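Local coordinates for bifunctional protein PutA (Bdellovibrio bacteriovorus, PDB 5UR2), which probably oxidises proline to glutamate in two steps, using a flavin-dependent proline dehydrogenase and an NAD+-dependent glutamate semialdehyde dehydrogenase carried on one chain, at residues A27-K32 with K115-G120; N136-T141 with T392-G397; R358-C363 with F379-G384; M385-K390 with M400-P405. All blocks are in the same frame, centred on the assembly; numbering follows the deposited sequence.

How the contacts relate
Contacts 2, 3 and 4 belong to one (beta/alpha)8 barrel, the proline dehydrogenase domain, and contact 1 sits beside it in the PutA N-terminal region. Contact 4 is the middle of the group, with its centre about 8 Å from the centres of contacts 2 and 3 and about 11 Å from that of contact 1. Along the chain contact 1 closes first; 136-141 then opens contact 2, contact 3 follows complete, and the segments of contacts 2 and 4 alternate, both using helix 387-395. Strand 400-406 lies between strands 379-382 and 138-144, closing the barrel. Contacts 3 and 4 both touch the modified flavin, largely through strand residues whose neighbours make the packing contacts.

Contact 1 of 4, residues A27-K32 with K115-G120; sequences ASIFSK and KMFITG
Ile-29 reaches across to Met-116 and Phe-117 from a type I beta turn, Ser-28 to Ser-31, in the loop between helices 6-22 and 35-45 of the PutA N-terminal region. Its partners lie in the loop between helices 103-115 and 123-135, so the contact joins two loops. The tight part is small. Ile-29 CD1 meets the methyl CE of Met-116 at 3.4 Å, closer than two carbons usually sit, and the two side chains meet at a slant. The thioether is bent at its last torsion (chi3 67°), which turns the methyl out of the line of the chain. Ile-29 CG1 comes to the rim of the Phe-117 ring, 3.9 Å from CZ and near the ring plane. One face of that Phe-117 ring is taken by Met-116 CB, 4.1 Å above its centre, while Tyr-36 of helix 35-45 makes an edge-to-face contact with it and helix 409-423 packs against it too.

On the looser side, the turn moves away from 115-120 towards an exposed Lys-32, and no hydrogen bond crosses the contact. The turn holds its own shape instead: Ser-31 N bonds to Ser-28 O, and an ST turn adds a nearly straight bond, 3.2 Å from Phe-30 N to Ser-28 OG.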
# COMPACT_ATOMS: atom_id res chain seq x y z
N ALA B 27 -45.05 -38.76 4.29
CA ALA B 27 -44.61 -37.50 3.71
C ALA B 27 -43.10 -37.36 3.75
O ALA B 27 -42.43 -37.90 4.64
CB ALA B 27 -45.24 -36.31 4.45
N SER B 28 -42.56 -36.63 2.78
CA SER B 28 -41.15 -36.28 2.78
C SER B 28 -40.96 -34.89 3.39
O SER B 28 -41.75 -33.98 3.14
CB SER B 28 -40.56 -36.31 1.37
OG SER B 28 -39.21 -35.88 1.36
N ILE B 29 -39.89 -34.74 4.17
CA ILE B 29 -39.48 -33.46 4.71
C ILE B 29 -39.27 -32.42 3.62
O ILE B 29 -39.30 -31.21 3.90
CB ILE B 29 -38.19 -33.65 5.56
CG1 ILE B 29 -38.41 -33.14 6.98
CG2 ILE B 29 -36.95 -33.02 4.91
CD1 ILE B 29 -39.32 -34.03 7.76
N PHE B 30 -39.06 -32.85 2.39
CA PHE B 30 -38.76 -31.95 1.28
C PHE B 30 -40.00 -31.42 0.59
O PHE B 30 -39.87 -30.53 -0.26
CB PHE B 30 -37.86 -32.65 0.26
CG PHE B 30 -36.46 -32.82 0.72
CD1 PHE B 30 -36.08 -33.94 1.44
CD2 PHE B 30 -35.52 -31.83 0.49
CE1 PHE B 30 -34.78 -34.09 1.89
CE2 PHE B 30 -34.23 -31.97 0.94
CZ PHE B 30 -33.86 -33.11 1.64
N SER B 31 -41.19 -31.92 0.94
CA SER B 31 -42.43 -31.50 0.30
C SER B 31 -42.59 -29.98 0.38
O SER B 31 -42.60 -29.41 1.48
CB SER B 31 -43.63 -32.20 0.96
N LYS B 32 -42.70 -29.33 -0.78
CA LYS B 32 -42.98 -27.91 -0.81
C LYS B 32 -44.45 -27.59 -0.53
O LYS B 32 -44.88 -26.46 -0.78
CB LYS B 32 -42.56 -27.32 -2.17
CG LYS B 32 -41.05 -27.27 -2.41
CD LYS B 32 -40.73 -26.83 -3.83
CE LYS B 32 -41.52 -27.67 -4.85
NZ LYS B 32 -41.20 -27.37 -6.28
N LYS B 115 -41.41 -28.80 16.24
CA LYS B 115 -42.10 -29.97 16.79
C LYS B 115 -42.03 -31.17 15.86
O LYS B 115 -42.27 -32.30 16.29
CB LYS B 115 -43.56 -29.63 17.14
N MET B 116 -41.71 -30.96 14.57
CA MET B 116 -41.47 -32.09 13.69
C MET B 116 -40.30 -32.94 14.19
O MET B 116 -40.30 -34.16 14.00
CB MET B 116 -41.18 -31.61 12.27
CG MET B 116 -42.31 -30.94 11.55
SD MET B 116 -41.66 -30.11 10.08
CE MET B 116 -41.17 -31.50 9.09
N PHE B 117 -39.31 -32.32 14.84
CA PHE B 117 -38.07 -33.01 15.17
C PHE B 117 -37.85 -33.18 16.67
O PHE B 117 -36.90 -33.87 17.06
CB PHE B 117 -36.86 -32.27 14.58
CG PHE B 117 -36.96 -32.02 13.09
CD1 PHE B 117 -36.95 -33.08 12.19
CD2 PHE B 117 -37.07 -30.72 12.60
CE1 PHE B 117 -37.05 -32.85 10.83
CE2 PHE B 117 -37.17 -30.49 11.23
CZ PHE B 117 -37.15 -31.55 10.35
N ILE B 118 -38.70 -32.61 17.51
CA ILE B 118 -38.55 -32.69 18.96
C ILE B 118 -39.80 -33.37 19.50
O ILE B 118 -40.92 -32.90 19.26
CB ILE B 118 -38.35 -31.30 19.57
CG1 ILE B 118 -37.02 -30.73 19.10
CG2 ILE B 118 -38.39 -31.35 21.10
CD1 ILE B 118 -37.04 -29.25 18.93
N THR B 119 -39.60 -34.47 20.23
CA THR B 119 -40.75 -35.27 20.65
C THR B 119 -41.58 -34.54 21.70
O THR B 119 -42.78 -34.80 21.82
CB THR B 119 -40.30 -36.63 21.18
OG1 THR B 119 -39.55 -36.44 22.39
CG2 THR B 119 -39.41 -37.32 20.16
N GLY B 120 -40.95 -33.65 22.46
CA GLY B 120 -41.66 -32.89 23.48
C GLY B 120 -40.72 -31.93 24.17
O GLY B 120 -39.50 -32.08 24.13

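Contact 2 of 4, residues N136-T141 with T392-G397; sequences NKMTFT and TIVDMG
Val-394 fits against Lys-137 and Met-138 where the first strand of the (beta/alpha)8 barrel begins, so the contact sets helix 387-395 against the start of strand 138-144. The two methyls of the valine divide the work. Val-394 CG1 lies 3.6 Å from Lys-137 CB and 3.8 Å from Lys-137 O. Val-394 CG2 is 3.8 Å from Met-138 CG, where the two side chains cross at about a right angle, and more distantly it also approaches Lys-137 O. With CG1 anti to the backbone N (chi1 175°), both methyls are turned to the chain entering the strand. The interaction is purely one of packing, and no hydrogen bond crosses it.

One shell out, backbone turns place both partners. Lys-137 has positive phi (66°) and is the C-prime residue of a Schellman motif that ends the preceding helix, with its N bonded to Arg-134 O and Met-138 N bonded to Ala-133 O. The chain leaves this turn directly into the strand. The opposing helix finishes in the same way: Gly-397, also at positive phi, closes a second Schellman motif just beyond Val-394.

Further out, Gln-181 ties the two sides together, its NE2 donating to Val-394 O while its OE1 takes a weak hydrogen bond from Lys-137 NZ. The lysine chain, bent at chi2 and chi4, heads away from the helix after its CB has made the contact. The end of the helix is closed by the 2.9 Å bond from Gly-397 N to Val-394 O.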
# COMPACT_ATOMS: atom_id res chain seq x y z
N ASN B 136 -46.18 -48.61 16.85
CA ASN B 136 -45.82 -48.75 15.45
C ASN B 136 -44.50 -49.48 15.25
O ASN B 136 -43.84 -49.28 14.23
CB ASN B 136 -45.81 -47.38 14.76
CG ASN B 136 -47.23 -46.85 14.50
OD1 ASN B 136 -47.89 -46.36 15.41
ND2 ASN B 136 -47.71 -46.99 13.26
N LYS B 137 -44.10 -50.30 16.24
CA LYS B 137 -42.93 -51.19 16.15
C LYS B 137 -41.60 -50.44 16.06
O LYS B 137 -40.68 -50.91 15.40
CB LYS B 137 -43.04 -52.15 14.96
CG LYS B 137 -44.30 -52.96 14.83
CD LYS B 137 -44.58 -53.74 16.08
CE LYS B 137 -45.41 -54.96 15.73
NZ LYS B 137 -44.58 -55.88 14.88
N MET B 138 -41.48 -49.31 16.75
CA MET B 138 -40.24 -48.56 16.82
C MET B 138 -39.93 -48.23 18.27
O MET B 138 -40.83 -47.86 19.03
CB MET B 138 -40.32 -47.23 16.02
CG MET B 138 -40.48 -47.37 14.51
SD MET B 138 -40.44 -45.78 13.64
CE MET B 138 -41.93 -44.97 14.23
N THR B 139 -38.65 -48.34 18.64
CA THR B 139 -38.25 -47.91 19.97
C THR B 139 -37.55 -46.55 19.86
O THR B 139 -37.65 -45.87 18.84
CB THR B 139 -37.39 -49.00 20.64
OG1 THR B 139 -36.97 -48.55 21.94
CG2 THR B 139 -36.16 -49.33 19.82
N PHE B 140 -36.84 -46.15 20.91
CA PHE B 140 -36.39 -44.77 21.03
C PHE B 140 -35.11 -44.72 21.84
O PHE B 140 -34.77 -45.65 22.56
CB PHE B 140 -37.47 -43.91 21.70
CG PHE B 140 -37.75 -44.29 23.14
CD1 PHE B 140 -36.96 -43.78 24.18
CD2 PHE B 140 -38.78 -45.16 23.46
CE1 PHE B 140 -37.21 -44.14 25.51
CE2 PHE B 140 -39.04 -45.53 24.78
CZ PHE B 140 -38.26 -45.02 25.80
N THR B 141 -34.42 -43.59 21.74
CA THR B 141 -33.42 -43.20 22.72
C THR B 141 -33.66 -41.74 23.03
O THR B 141 -33.80 -40.93 22.10
CB THR B 141 -31.97 -43.45 22.24
OG1 THR B 141 -31.06 -43.11 23.29
CG2 THR B 141 -31.62 -42.65 20.98
N THR B 392 -40.41 -48.40 5.95
CA THR B 392 -40.01 -49.55 5.14
C THR B 392 -39.09 -50.48 5.92
O THR B 392 -39.28 -51.70 5.91
CB THR B 392 -39.34 -49.07 3.85
OG1 THR B 392 -40.29 -48.35 3.05
CG2 THR B 392 -38.82 -50.25 3.05
N ILE B 393 -38.10 -49.92 6.63
CA ILE B 393 -37.18 -50.74 7.43
C ILE B 393 -37.95 -51.57 8.44
O ILE B 393 -37.63 -52.74 8.68
CB ILE B 393 -36.14 -49.85 8.13
CG1 ILE B 393 -35.29 -49.06 7.14
CG2 ILE B 393 -35.26 -50.70 9.02
CD1 ILE B 393 -34.46 -49.92 6.25
N VAL B 394 -38.96 -50.97 9.09
CA VAL B 394 -39.76 -51.70 10.07
C VAL B 394 -40.55 -52.81 9.38
O VAL B 394 -40.63 -53.93 9.90
CB VAL B 394 -40.69 -50.72 10.82
CG1 VAL B 394 -41.61 -51.49 11.77
CG2 VAL B 394 -39.87 -49.68 11.58
N ASP B 395 -41.16 -52.51 8.23
CA ASP B 395 -41.89 -53.54 7.49
C ASP B 395 -40.98 -54.71 7.13
O ASP B 395 -41.43 -55.86 7.11
CB ASP B 395 -42.51 -52.96 6.22
CG ASP B 395 -43.63 -51.98 6.49
OD1 ASP B 395 -44.23 -52.03 7.59
OD2 ASP B 395 -43.92 -51.16 5.59
N MET B 396 -39.70 -54.45 6.86
CA MET B 396 -38.79 -55.53 6.50
C MET B 396 -38.37 -56.35 7.71
O MET B 396 -37.56 -57.28 7.55
CB MET B 396 -37.58 -54.95 5.77
CG MET B 396 -37.96 -54.43 4.39
SD MET B 396 -36.71 -53.43 3.60
CE MET B 396 -35.43 -54.64 3.26
N GLY B 397 -38.87 -56.02 8.90
CA GLY B 397 -38.66 -56.81 10.09
C GLY B 397 -37.50 -56.38 10.97
O GLY B 397 -37.22 -57.07 11.95

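Contact 3 of 4, residues R358-C363 with F379-G384; sequences RTLAAC and FQMLYG. With P5F (N-propargylglycine-modified flavin adenine dinucleotide), chain F.
Leu-360 reaches from helix 357-369 to Phe-379 and Met-381 of the barrel strand 379-382. From CB the chain takes CG anti to the carbonyl carbon (chi1 -61°), which carries the branch point out towards the strand, and there the two methyls part. Leu-360 CD2 goes to the phenyl ring, 3.4 Å from Phe-379 CD1 and 3.8 Å from Phe-379 CE1, coming in obliquely as the two side chains slide past one another in opposite directions. Leu-360 CD1 takes the other route and meets the terminal methyl, Met-381 CE, at 3.7 Å; the methionine is extended beyond CG, and only its end gets that far. Ile-393 of the next helix packs against this methyl of Leu-360 as well.

One turn along the helix, Cys-363 CB sits at the rim of the phenyl ring, near its plane and 4.1 Å from Phe-379 CE1. Tyr-398, a loop residue, makes an edge-to-face contact with the same ring.

The strand's side chains alternate. Those of Phe-379 and Met-381 serve the helix side, while those of Gln-380 and Leu-382 face the flavin: Gln-380 CB is 3.7 Å from the ring methyl C7M of P5F, and Leu-382 CD2 is 3.5 Å from C8. The backbone joins in, with Met-381 CA 3.5 Å from P5F C8M. The short helix and strand segments run nearly antiparallel, at 167°, as expected of a right-handed beta-alpha-beta unit. With helices packed outside the sheet, it is the build of the (beta/alpha)8 barrel of proline dehydrogenase.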
# COMPACT_ATOMS: atom_id res chain seq x y z
N ARG B 358 -28.43 -46.55 0.51
CA ARG B 358 -27.21 -47.27 0.15
C ARG B 358 -26.51 -47.83 1.39
O ARG B 358 -26.24 -49.03 1.48
CB ARG B 358 -26.26 -46.37 -0.64
CG ARG B 358 -24.79 -46.82 -0.62
CD ARG B 358 -24.56 -48.11 -1.42
NE ARG B 358 -23.30 -48.77 -1.03
CZ ARG B 358 -22.68 -49.70 -1.76
NH1 ARG B 358 -23.19 -50.07 -2.93
NH2 ARG B 358 -21.56 -50.26 -1.33
N THR B 359 -26.23 -46.95 2.37
CA THR B 359 -25.59 -47.36 3.62
C THR B 359 -26.37 -48.47 4.31
O THR B 359 -25.80 -49.48 4.74
CB THR B 359 -25.47 -46.15 4.55
OG1 THR B 359 -24.80 -45.08 3.87
CG2 THR B 359 -24.70 -46.52 5.84
N LEU B 360 -27.68 -48.29 4.46
CA LEU B 360 -28.50 -49.30 5.11
C LEU B 360 -28.45 -50.63 4.37
O LEU B 360 -28.35 -51.70 4.99
CB LEU B 360 -29.95 -48.80 5.23
CG LEU B 360 -30.16 -47.52 6.06
CD1 LEU B 360 -31.57 -46.97 5.90
CD2 LEU B 360 -29.88 -47.81 7.51
N ALA B 361 -28.55 -50.60 3.03
CA ALA B 361 -28.56 -51.83 2.25
C ALA B 361 -27.22 -52.56 2.33
O ALA B 361 -27.17 -53.79 2.37
CB ALA B 361 -28.91 -51.54 0.79
N ALA B 362 -26.11 -51.81 2.34
CA ALA B 362 -24.80 -52.44 2.50
C ALA B 362 -24.70 -53.14 3.85
O ALA B 362 -24.26 -54.30 3.93
CB ALA B 362 -23.70 -51.39 2.35
N CYS B 363 -25.13 -52.48 4.92
CA CYS B 363 -25.10 -53.11 6.23
C CYS B 363 -25.92 -54.41 6.22
O CYS B 363 -25.47 -55.43 6.76
CB CYS B 363 -25.62 -52.15 7.29
SG CYS B 363 -24.53 -50.75 7.62
N PHE B 379 -31.12 -50.52 13.63
CA PHE B 379 -30.98 -49.33 12.82
C PHE B 379 -31.55 -48.14 13.57
O PHE B 379 -32.47 -48.27 14.38
CB PHE B 379 -31.65 -49.53 11.46
CG PHE B 379 -30.92 -50.52 10.59
CD1 PHE B 379 -29.72 -50.17 9.98
CD2 PHE B 379 -31.42 -51.80 10.39
CE1 PHE B 379 -29.03 -51.07 9.19
CE2 PHE B 379 -30.74 -52.71 9.59
CZ PHE B 379 -29.54 -52.35 8.99
N GLN B 380 -30.97 -46.96 13.33
CA GLN B 380 -31.37 -45.77 14.07
C GLN B 380 -31.50 -44.58 13.13
O GLN B 380 -30.71 -44.42 12.19
CB GLN B 380 -30.39 -45.47 15.22
CG GLN B 380 -30.26 -46.62 16.23
CD GLN B 380 -29.40 -46.27 17.45
OE1 GLN B 380 -28.99 -45.12 17.63
NE2 GLN B 380 -29.13 -47.26 18.30
N MET B 381 -32.53 -43.77 13.37
CA MET B 381 -32.81 -42.58 12.60
C MET B 381 -33.37 -41.51 13.52
O MET B 381 -33.91 -41.80 14.59
CB MET B 381 -33.84 -42.84 11.49
CG MET B 381 -33.39 -43.80 10.42
SD MET B 381 -34.69 -43.97 9.18
CE MET B 381 -33.99 -45.28 8.19
N LEU B 382 -33.27 -40.25 13.08
CA LEU B 382 -33.77 -39.15 13.88
C LEU B 382 -35.29 -39.09 13.82
O LEU B 382 -35.90 -39.37 12.77
CB LEU B 382 -33.18 -37.83 13.41
CG LEU B 382 -31.66 -37.67 13.37
CD1 LEU B 382 -31.35 -36.30 12.85
CD2 LEU B 382 -31.02 -37.86 14.74
N TYR B 383 -35.92 -38.75 14.94
CA TYR B 383 -37.36 -38.52 14.96
C TYR B 383 -37.76 -37.49 13.91
O TYR B 383 -37.09 -36.46 13.74
CB TYR B 383 -37.79 -38.08 16.37
CG TYR B 383 -39.23 -37.63 16.50
CD1 TYR B 383 -40.28 -38.54 16.59
CD2 TYR B 383 -39.53 -36.27 16.55
CE1 TYR B 383 -41.59 -38.11 16.71
CE2 TYR B 383 -40.83 -35.83 16.67
CZ TYR B 383 -41.85 -36.75 16.75
OH TYR B 383 -43.13 -36.27 16.87
N GLY B 384 -38.83 -37.79 13.16
CA GLY B 384 -39.34 -36.89 12.14
C GLY B 384 -38.61 -36.91 10.81
O GLY B 384 -39.07 -36.27 9.86
PA P5F F . -25.79 -39.04 4.42
O1A P5F F . -25.59 -40.41 3.69
O2A P5F F . -26.31 -37.94 3.65
O5B P5F F . -24.53 -38.42 4.97
C5B P5F F . -24.38 -37.05 5.34
C4B P5F F . -23.09 -36.92 6.16
O4B P5F F . -21.91 -37.03 5.39
C3B P5F F . -22.91 -35.64 6.93
O3B P5F F . -23.66 -35.60 8.08
C2B P5F F . -21.45 -35.63 7.20
O2B P5F F . -21.19 -36.44 8.29
C1B P5F F . -20.89 -36.27 5.98
N9A P5F F . -20.41 -35.34 4.99
C8A P5F F . -21.12 -34.33 4.36
N7A P5F F . -20.31 -33.71 3.49
C5A P5F F . -19.04 -34.30 3.52
C6A P5F F . -17.83 -34.07 2.87
N6A P5F F . -17.70 -33.03 1.90
N1A P5F F . -16.75 -34.83 3.15
C2A P5F F . -16.82 -35.83 4.06
N3A P5F F . -17.99 -36.06 4.73
C4A P5F F . -19.09 -35.34 4.49
N1 P5F F . -23.58 -37.23 14.83
C2 P5F F . -22.44 -37.04 15.70
O2 P5F F . -21.31 -36.46 15.18
N3 P5F F . -22.49 -37.46 17.07
C4 P5F F . -23.63 -38.07 17.64
O4 P5F F . -23.61 -38.45 18.98
C4X P5F F . -24.84 -38.26 16.72
N5 P5F F . -26.12 -38.75 17.23
C5X P5F F . -27.04 -39.30 16.22
C6 P5F F . -28.08 -40.29 16.63
C7 P5F F . -28.91 -40.89 15.65
C7M P5F F . -29.96 -41.90 16.08
C8 P5F F . -28.76 -40.55 14.27
C8M P5F F . -29.63 -41.17 13.20
C9 P5F F . -27.78 -39.62 13.87
C9A P5F F . -26.90 -38.98 14.90
N10 P5F F . -25.87 -38.03 14.48
C10 P5F F . -24.77 -37.84 15.38
C1' P5F F . -25.84 -37.42 13.13
C2' P5F F . -25.17 -38.33 12.10
O2' P5F F . -23.83 -38.43 12.39
C3' P5F F . -25.34 -37.89 10.64
O3' P5F F . -24.74 -36.66 10.49
C4' P5F F . -26.78 -37.76 10.17
O4' P5F F . -27.54 -38.66 10.90
C5' P5F F . -26.99 -37.88 8.65
O5' P5F F . -26.19 -38.88 8.04
P P5F F . -26.69 -39.90 6.88
O1P P5F F . -25.98 -41.31 6.79
O2P P5F F . -28.24 -39.87 7.12
O3P P5F F . -26.75 -38.94 5.55
C21 P5F F . -26.61 -36.63 18.69
C22 P5F F . -26.38 -37.79 18.02
C23 P5F F . -25.64 -36.13 19.77

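Contact 4 of 4, residues M385-K390 with M400-P405; sequences MAEPIK and MREYAP. With P5F (N-propargylglycine-modified flavin adenine dinucleotide), chain F.
Lys-390 NZ is held by several oxygens at once, and the shortest of these bonds is the 2.7 Å salt bridge to Glu-402 OE2, made at the anti lone pair of that oxygen. Lys-390 NZ makes a second salt bridge, 3.1 Å to Glu-387 OE2, meeting the carboxylate nearly in line with its C-O bond. Lys-390 NZ also gives Met-385 O a weak bond at 3.0 Å, and Leu-382 O, at the end of the neighbouring strand, is another acceptor. The two acidic oxygens, Glu-387 OE2 and Glu-402 OE2, are only 4.2 Å apart, with their carboxylate planes turned 61° from each other. The ammonium between them probably offsets that repulsion and would in turn be favoured in its charged form.

The lysine gets there by running out with CG anti to the backbone N (chi1 -156°) and bending once, at chi3 (-75°). On the way the Lys-390 and Met-400 side chains cross at about a right angle, with Lys-390 CG 3.9 Å from Met-400 CG. This joins helix 387-395 to strand 400-406, the last strand of the (beta/alpha)8 barrel, within the beta-alpha-beta unit that strand 379-382 opens. Met-138 of the first strand lies against both Lys-390 and Glu-402.

Next along the strand, Tyr-403 belongs to the flavin pocket. Tyr-403 CB is 3.5 Å from the ring methyl C7M of P5F, while Tyr-403 OH is 3.4 Å from C21 of the group added by N-propargylglycine. That hydroxyl is also hydrogen-bonded to Lys-198 NZ.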
# COMPACT_ATOMS: atom_id res chain seq x y z
N MET B 385 -37.49 -37.63 10.70
CA MET B 385 -36.69 -37.70 9.48
C MET B 385 -36.98 -38.99 8.74
O MET B 385 -37.19 -40.04 9.36
CB MET B 385 -35.19 -37.62 9.79
CG MET B 385 -34.67 -36.24 10.04
SD MET B 385 -34.91 -35.20 8.61
CE MET B 385 -33.84 -36.02 7.48
N ALA B 386 -37.00 -38.92 7.41
CA ALA B 386 -36.97 -40.12 6.56
C ALA B 386 -38.13 -41.06 6.86
O ALA B 386 -37.97 -42.28 6.88
CB ALA B 386 -35.64 -40.86 6.70
N GLU B 387 -39.31 -40.48 7.09
CA GLU B 387 -40.51 -41.28 7.35
C GLU B 387 -40.75 -42.41 6.35
O GLU B 387 -41.06 -43.53 6.79
CB GLU B 387 -41.73 -40.34 7.41
CG GLU B 387 -41.86 -39.63 8.74
CD GLU B 387 -41.73 -40.59 9.90
OE1 GLU B 387 -42.50 -41.58 9.92
OE2 GLU B 387 -40.84 -40.37 10.77
N PRO B 388 -40.65 -42.20 5.03
CA PRO B 388 -40.91 -43.33 4.13
C PRO B 388 -39.88 -44.44 4.26
O PRO B 388 -40.23 -45.62 4.16
CB PRO B 388 -40.86 -42.69 2.73
CG PRO B 388 -40.95 -41.23 2.96
CD PRO B 388 -40.31 -40.98 4.28
N ILE B 389 -38.62 -44.08 4.50
CA ILE B 389 -37.56 -45.08 4.66
C ILE B 389 -37.71 -45.81 5.99
O ILE B 389 -37.63 -47.04 6.05
CB ILE B 389 -36.19 -44.41 4.52
CG1 ILE B 389 -36.22 -43.48 3.31
CG2 ILE B 389 -35.13 -45.47 4.38
CD1 ILE B 389 -34.93 -42.75 3.03
N LYS B 390 -37.91 -45.04 7.07
CA LYS B 390 -38.12 -45.60 8.41
C LYS B 390 -39.20 -46.67 8.42
O LYS B 390 -39.01 -47.78 8.94
CB LYS B 390 -38.51 -44.46 9.36
CG LYS B 390 -38.24 -44.68 10.84
CD LYS B 390 -38.66 -43.43 11.63
CE LYS B 390 -37.67 -42.27 11.46
NZ LYS B 390 -38.11 -40.98 12.10
N MET B 400 -35.88 -50.77 14.70
CA MET B 400 -35.65 -49.36 14.41
C MET B 400 -35.78 -48.55 15.69
O MET B 400 -36.78 -48.68 16.41
CB MET B 400 -36.64 -48.84 13.36
CG MET B 400 -36.62 -47.31 13.18
SD MET B 400 -35.08 -46.64 12.48
CE MET B 400 -35.02 -47.64 10.98
N ARG B 401 -34.78 -47.73 15.97
CA ARG B 401 -34.76 -46.88 17.15
C ARG B 401 -34.71 -45.42 16.72
O ARG B 401 -33.84 -45.03 15.94
CB ARG B 401 -33.56 -47.20 18.05
CG ARG B 401 -33.52 -46.38 19.32
CD ARG B 401 -32.35 -46.78 20.25
NE ARG B 401 -32.26 -48.22 20.42
CZ ARG B 401 -32.97 -48.91 21.30
NH1 ARG B 401 -33.82 -48.28 22.11
NH2 ARG B 401 -32.83 -50.23 21.38
N GLU B 402 -35.65 -44.62 17.22
CA GLU B 402 -35.71 -43.20 16.88
C GLU B 402 -34.99 -42.38 17.94
O GLU B 402 -35.29 -42.50 19.14
CB GLU B 402 -37.15 -42.71 16.78
CG GLU B 402 -37.87 -43.07 15.50
CD GLU B 402 -39.19 -42.35 15.39
OE1 GLU B 402 -40.07 -42.66 16.22
OE2 GLU B 402 -39.36 -41.50 14.49
N TYR B 403 -34.06 -41.55 17.49
CA TYR B 403 -33.46 -40.53 18.35
C TYR B 403 -34.53 -39.52 18.74
O TYR B 403 -35.13 -38.87 17.88
CB TYR B 403 -32.31 -39.86 17.61
CG TYR B 403 -31.49 -38.96 18.47
CD1 TYR B 403 -30.53 -39.47 19.34
CD2 TYR B 403 -31.65 -37.57 18.40
CE1 TYR B 403 -29.76 -38.63 20.14
CE2 TYR B 403 -30.89 -36.72 19.18
CZ TYR B 403 -29.95 -37.25 20.05
OH TYR B 403 -29.20 -36.40 20.84
N ALA B 404 -34.76 -39.37 20.04
CA ALA B 404 -35.93 -38.67 20.56
C ALA B 404 -35.50 -37.44 21.35
O ALA B 404 -35.30 -37.52 22.58
CB ALA B 404 -36.77 -39.61 21.42
N PRO B 405 -35.34 -36.29 20.71
CA PRO B 405 -34.95 -35.10 21.45
C PRO B 405 -36.10 -34.59 22.30
O PRO B 405 -37.27 -34.63 21.88
CB PRO B 405 -34.58 -34.09 20.36
CG PRO B 405 -34.56 -34.88 19.07
CD PRO B 405 -35.51 -36.01 19.28
PA P5F F . -25.79 -39.04 4.42
O1A P5F F . -25.59 -40.41 3.69
O2A P5F F . -26.31 -37.94 3.65
O5B P5F F . -24.53 -38.42 4.97
C5B P5F F . -24.38 -37.05 5.34
C4B P5F F . -23.09 -36.92 6.16
O4B P5F F . -21.91 -37.03 5.39
C3B P5F F . -22.91 -35.64 6.93
O3B P5F F . -23.66 -35.60 8.08
C2B P5F F . -21.45 -35.63 7.20
O2B P5F F . -21.19 -36.44 8.29
C1B P5F F . -20.89 -36.27 5.98
N9A P5F F . -20.41 -35.34 4.99
C8A P5F F . -21.12 -34.33 4.36
N7A P5F F . -20.31 -33.71 3.49
C5A P5F F . -19.04 -34.30 3.52
C6A P5F F . -17.83 -34.07 2.87
N6A P5F F . -17.70 -33.03 1.90
N1A P5F F . -16.75 -34.83 3.15
C2A P5F F . -16.82 -35.83 4.06
N3A P5F F . -17.99 -36.06 4.73
C4A P5F F . -19.09 -35.34 4.49
N1 P5F F . -23.58 -37.23 14.83
C2 P5F F . -22.44 -37.04 15.70
O2 P5F F . -21.31 -36.46 15.18
N3 P5F F . -22.49 -37.46 17.07
C4 P5F F . -23.63 -38.07 17.64
O4 P5F F . -23.61 -38.45 18.98
C4X P5F F . -24.84 -38.26 16.72
N5 P5F F . -26.12 -38.75 17.23
C5X P5F F . -27.04 -39.30 16.22
C6 P5F F . -28.08 -40.29 16.63
C7 P5F F . -28.91 -40.89 15.65
C7M P5F F . -29.96 -41.90 16.08
C8 P5F F . -28.76 -40.55 14.27
C8M P5F F . -29.63 -41.17 13.20
C9 P5F F . -27.78 -39.62 13.87
C9A P5F F . -26.90 -38.98 14.90
N10 P5F F . -25.87 -38.03 14.48
C10 P5F F . -24.77 -37.84 15.38
C1' P5F F . -25.84 -37.42 13.13
C2' P5F F . -25.17 -38.33 12.10
O2' P5F F . -23.83 -38.43 12.39
C3' P5F F . -25.34 -37.89 10.64
O3' P5F F . -24.74 -36.66 10.49
C4' P5F F . -26.78 -37.76 10.17
O4' P5F F . -27.54 -38.66 10.90
C5' P5F F . -26.99 -37.88 8.65
O5' P5F F . -26.19 -38.88 8.04
P P5F F . -26.69 -39.90 6.88
O1P P5F F . -25.98 -41.31 6.79
O2P P5F F . -28.24 -39.87 7.12
O3P P5F F . -26.75 -38.94 5.55
C21 P5F F . -26.61 -36.63 18.69
C22 P5F F . -26.38 -37.79 18.02
C23 P5F F . -25.64 -36.13 19.77